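Local coordinates for protein L-serine ammonia-lyase (Rhizomucor miehei CAU432, PDB 5C3U) that belongs to the pyridoxal-phosphate-dependent enzymes and holds pyridoxal-5'-phosphate in a pocket partly built from a glycine-rich loop, at residues G180-N186 against A239-S244. Sequence-based numbering, arbitrary orientation.
Sequences GGGGLLN and AVSSKS. With PLP (pyridoxal-5'-phosphate), chain B.
N186 meets S241 and S244 through both ends of its amide. ND2 donates to S241 OG at 3.0 Å, nearly straight (161°) and close to the amide plane, while OD1 accepts from S244 OG at 2.8 Å, the hydroxyl tilted from that plane. S241 OG in turn donates to S244 OG (2.7 Å), closing a ring of three bonds that fixes the rotation of the amide. With CG anti to the carbonyl carbon (chi1 -62°), the N186 side chain reaches across to the first turn of helix 242-250, where CB and CG of K243 lie against the amide before the lysine chain bends away. One step further, the backbone joins in: S241 N donates to G181 O at 2.8 Å, a water bridges that oxygen to A239 O, and CG2 of V240 packs on the same carbonyl at 3.3 Å. This tie backs the glycine-rich phosphate loop. Its other side offers N of G180 and G182 to PLP O2P, G181 N to O3P and L184 N to O1P. The loop connects strand 174-178 to helix 183-194, with G182 at the N-cap position of that helix, and S241 occupies the N-cap position of helix 242-250. Helix 212-219 flanks the contact through F213, against L185, V240 and S244, and W153 of helix 150-166 packs on N186 and K243.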
ATOM      1  N   GLY A 180       0.425  -4.347   4.722  1.00 25.19           N
ATOM      2  CA  GLY A 180       0.073  -3.708   5.997  1.00 25.86           C
ATOM      3  C   GLY A 180      -1.045  -4.509   6.633  1.00 26.24           C
ATOM      4  O   GLY A 180      -0.784  -5.497   7.323  1.00 27.04           O
ATOM      5  N   GLY A 181      -2.297  -4.131   6.350  1.00 26.02           N
ATOM      6  CA  GLY A 181      -3.448  -4.904   6.831  1.00 26.39           C
ATOM      7  C   GLY A 181      -3.950  -5.958   5.855  1.00 26.48           C
ATOM      8  O   GLY A 181      -4.862  -6.731   6.184  1.00 26.83           O
ATOM      9  N   GLY A 182      -3.371  -5.988   4.653  1.00 24.72           N
ATOM     10  CA  GLY A 182      -3.690  -6.984   3.643  1.00 23.88           C
ATOM     11  C   GLY A 182      -4.724  -6.629   2.585  1.00 24.86           C
ATOM     12  O   GLY A 182      -5.081  -7.483   1.782  1.00 23.77           O
ATOM     13  N   GLY A 183      -5.185  -5.368   2.559  1.00 23.10           N
ATOM     14  CA  GLY A 183      -6.156  -4.924   1.547  1.00 21.91           C
ATOM     15  C   GLY A 183      -5.642  -5.042   0.125  1.00 21.79           C
ATOM     16  O   GLY A 183      -6.326  -5.552  -0.761  1.00 21.04           O
ATOM     17  N   LEU A 184      -4.435  -4.533  -0.100  1.00 21.66           N
ATOM     18  CA  LEU A 184      -3.824  -4.560  -1.436  1.00 21.42           C
ATOM     19  C   LEU A 184      -3.546  -5.998  -1.834  1.00 20.52           C
ATOM     20  O   LEU A 184      -3.919  -6.437  -2.928  1.00 21.38           O
ATOM     21  CB  LEU A 184      -2.547  -3.726  -1.460  1.00 21.91           C
ATOM     22  CG  LEU A 184      -1.765  -3.702  -2.766  1.00 22.27           C
ATOM     23  CD1 LEU A 184      -2.603  -3.193  -3.938  1.00 24.56           C
ATOM     24  CD2 LEU A 184      -0.507  -2.851  -2.560  1.00 25.07           C
ATOM     25  N   LEU A 185      -2.930  -6.726  -0.915  1.00 20.71           N
ATOM     26  CA  LEU A 185      -2.714  -8.148  -1.079  1.00 21.07           C
ATOM     27  C   LEU A 185      -3.975  -8.882  -1.558  1.00 21.88           C
ATOM     28  O   LEU A 185      -3.929  -9.613  -2.550  1.00 21.37           O
ATOM     29  CB  LEU A 185      -2.187  -8.771   0.206  1.00 21.73           C
ATOM     30  CG  LEU A 185      -1.992 -10.284   0.073  1.00 23.70           C
ATOM     31  CD1 LEU A 185      -0.947 -10.591  -1.004  1.00 25.33           C
ATOM     32  CD2 LEU A 185      -1.639 -10.939   1.397  1.00 25.48           C
ATOM     33  N   ASN A 186      -5.077  -8.701  -0.836  1.00 21.01           N
ATOM     34  CA  ASN A 186      -6.359  -9.334  -1.202  1.00 21.48           C
ATOM     35  C   ASN A 186      -6.812  -8.964  -2.612  1.00 23.16           C
ATOM     36  O   ASN A 186      -7.248  -9.827  -3.374  1.00 23.60           O
ATOM     37  CB  ASN A 186      -7.467  -8.986  -0.181  1.00 22.47           C
ATOM     38  CG  ASN A 186      -7.165  -9.485   1.232  1.00 23.96           C
ATOM     39  OD1 ASN A 186      -6.254 -10.291   1.450  1.00 24.35           O
ATOM     40  ND2 ASN A 186      -7.929  -8.989   2.207  1.00 23.98           N
ATOM     41  N   ALA A 239      -3.335  -6.378  13.261  1.00 27.98           N
ATOM     42  CA  ALA A 239      -3.688  -7.693  12.734  1.00 26.68           C
ATOM     43  C   ALA A 239      -3.876  -7.614  11.232  1.00 27.18           C
ATOM     44  O   ALA A 239      -4.162  -6.543  10.683  1.00 28.99           O
ATOM     45  CB  ALA A 239      -4.967  -8.197  13.401  1.00 27.69           C
ATOM     46  N   VAL A 240      -3.717  -8.728  10.548  1.00 25.22           N
ATOM     47  CA  VAL A 240      -3.991  -8.745   9.117  1.00 25.85           C
ATOM     48  C   VAL A 240      -5.467  -9.128   8.926  1.00 27.90           C
ATOM     49  O   VAL A 240      -6.076  -9.726   9.829  1.00 27.65           O
ATOM     50  CB  VAL A 240      -2.996  -9.664   8.376  1.00 27.91           C
ATOM     51  CG1 VAL A 240      -3.396 -11.133   8.475  1.00 26.61           C
ATOM     52  CG2 VAL A 240      -2.807  -9.241   6.928  1.00 31.35           C
ATOM     53  N   SER A 241      -6.054  -8.770   7.779  1.00 26.98           N
ATOM     54  CA  SER A 241      -7.459  -9.127   7.545  1.00 28.04           C
ATOM     55  C   SER A 241      -7.624 -10.638   7.497  1.00 27.94           C
ATOM     56  O   SER A 241      -6.770 -11.343   6.956  1.00 25.60           O
ATOM     57  CB  SER A 241      -7.965  -8.534   6.244  1.00 29.11           C
ATOM     58  OG  SER A 241      -7.384  -9.189   5.150  1.00 31.51           O
ATOM     59  N   SER A 242      -8.733 -11.131   8.046  1.00 27.62           N
ATOM     60  CA  SER A 242      -9.035 -12.579   7.989  1.00 28.07           C
ATOM     61  C   SER A 242      -9.094 -13.111   6.545  1.00 27.27           C
ATOM     62  O   SER A 242      -8.788 -14.282   6.283  1.00 25.73           O
ATOM     63  CB  SER A 242     -10.350 -12.865   8.711  1.00 30.53           C
ATOM     64  OG  SER A 242     -11.399 -12.268   7.986  1.00 35.63           O
ATOM     65  N   LYS A 243      -9.495 -12.247   5.609  1.00 26.70           N
ATOM     66  CA  LYS A 243      -9.519 -12.614   4.194  1.00 27.61           C
ATOM     67  C   LYS A 243      -8.119 -12.927   3.669  1.00 25.90           C
ATOM     68  O   LYS A 243      -7.975 -13.793   2.820  1.00 27.27           O
ATOM     69  CB  LYS A 243     -10.177 -11.501   3.360  1.00 29.47           C
ATOM     70  CG  LYS A 243     -10.216 -11.724   1.843  1.00 32.01           C
ATOM     71  CD  LYS A 243     -10.967 -12.984   1.421  1.00 36.78           C
ATOM     72  CE  LYS A 243     -12.455 -12.904   1.686  1.00 41.35           C
ATOM     73  NZ  LYS A 243     -13.200 -13.795   0.747  1.00 45.84           N
ATOM     74  N   SER A 244      -7.098 -12.229   4.180  1.00 26.12           N
ATOM     75  CA  SER A 244      -5.719 -12.407   3.700  1.00 26.68           C
ATOM     76  C   SER A 244      -5.222 -13.823   3.982  1.00 27.76           C
ATOM     77  O   SER A 244      -4.632 -14.470   3.112  1.00 27.87           O
ATOM     78  CB  SER A 244      -4.768 -11.397   4.358  1.00 25.94           C
ATOM     79  OG  SER A 244      -5.119 -10.083   3.959  1.00 27.25           O
TER
HETATM   80  N1  PLP B 401       2.202   0.821   0.724  1.00 26.72           N
HETATM   81  C2  PLP B 401       1.617   2.024   0.863  1.00 26.55           C
HETATM   82  C2A PLP B 401       2.351   3.309   0.562  1.00 26.39           C
HETATM   83  C3  PLP B 401       0.232   2.089   1.334  1.00 26.84           C
HETATM   84  O3  PLP B 401      -0.392   3.300   1.482  1.00 28.00           O
HETATM   85  C4  PLP B 401      -0.449   0.804   1.599  1.00 27.32           C
HETATM   86  C4A PLP B 401      -1.852   0.807   2.042  1.00 27.96           C
HETATM   87  C5  PLP B 401       0.295  -0.468   1.413  1.00 28.88           C
HETATM   88  C6  PLP B 401       1.616  -0.374   0.965  1.00 27.81           C
HETATM   89  C5A PLP B 401      -0.339  -1.836   1.678  1.00 29.08           C
HETATM   90  O4P PLP B 401      -1.429  -1.664   2.575  1.00 29.63           O
HETATM   91  P   PLP B 401      -2.534  -2.759   3.027  1.00 24.57           P
HETATM   92  O1P PLP B 401      -3.640  -2.742   2.030  1.00 26.22           O
HETATM   93  O2P PLP B 401      -1.844  -4.125   3.195  1.00 25.29           O
HETATM   94  O3P PLP B 401      -2.895  -2.168   4.344  1.00 26.21           O
HETATM   95  O   HOH W   1      -6.479  -5.617   8.631  1.00 41.72           O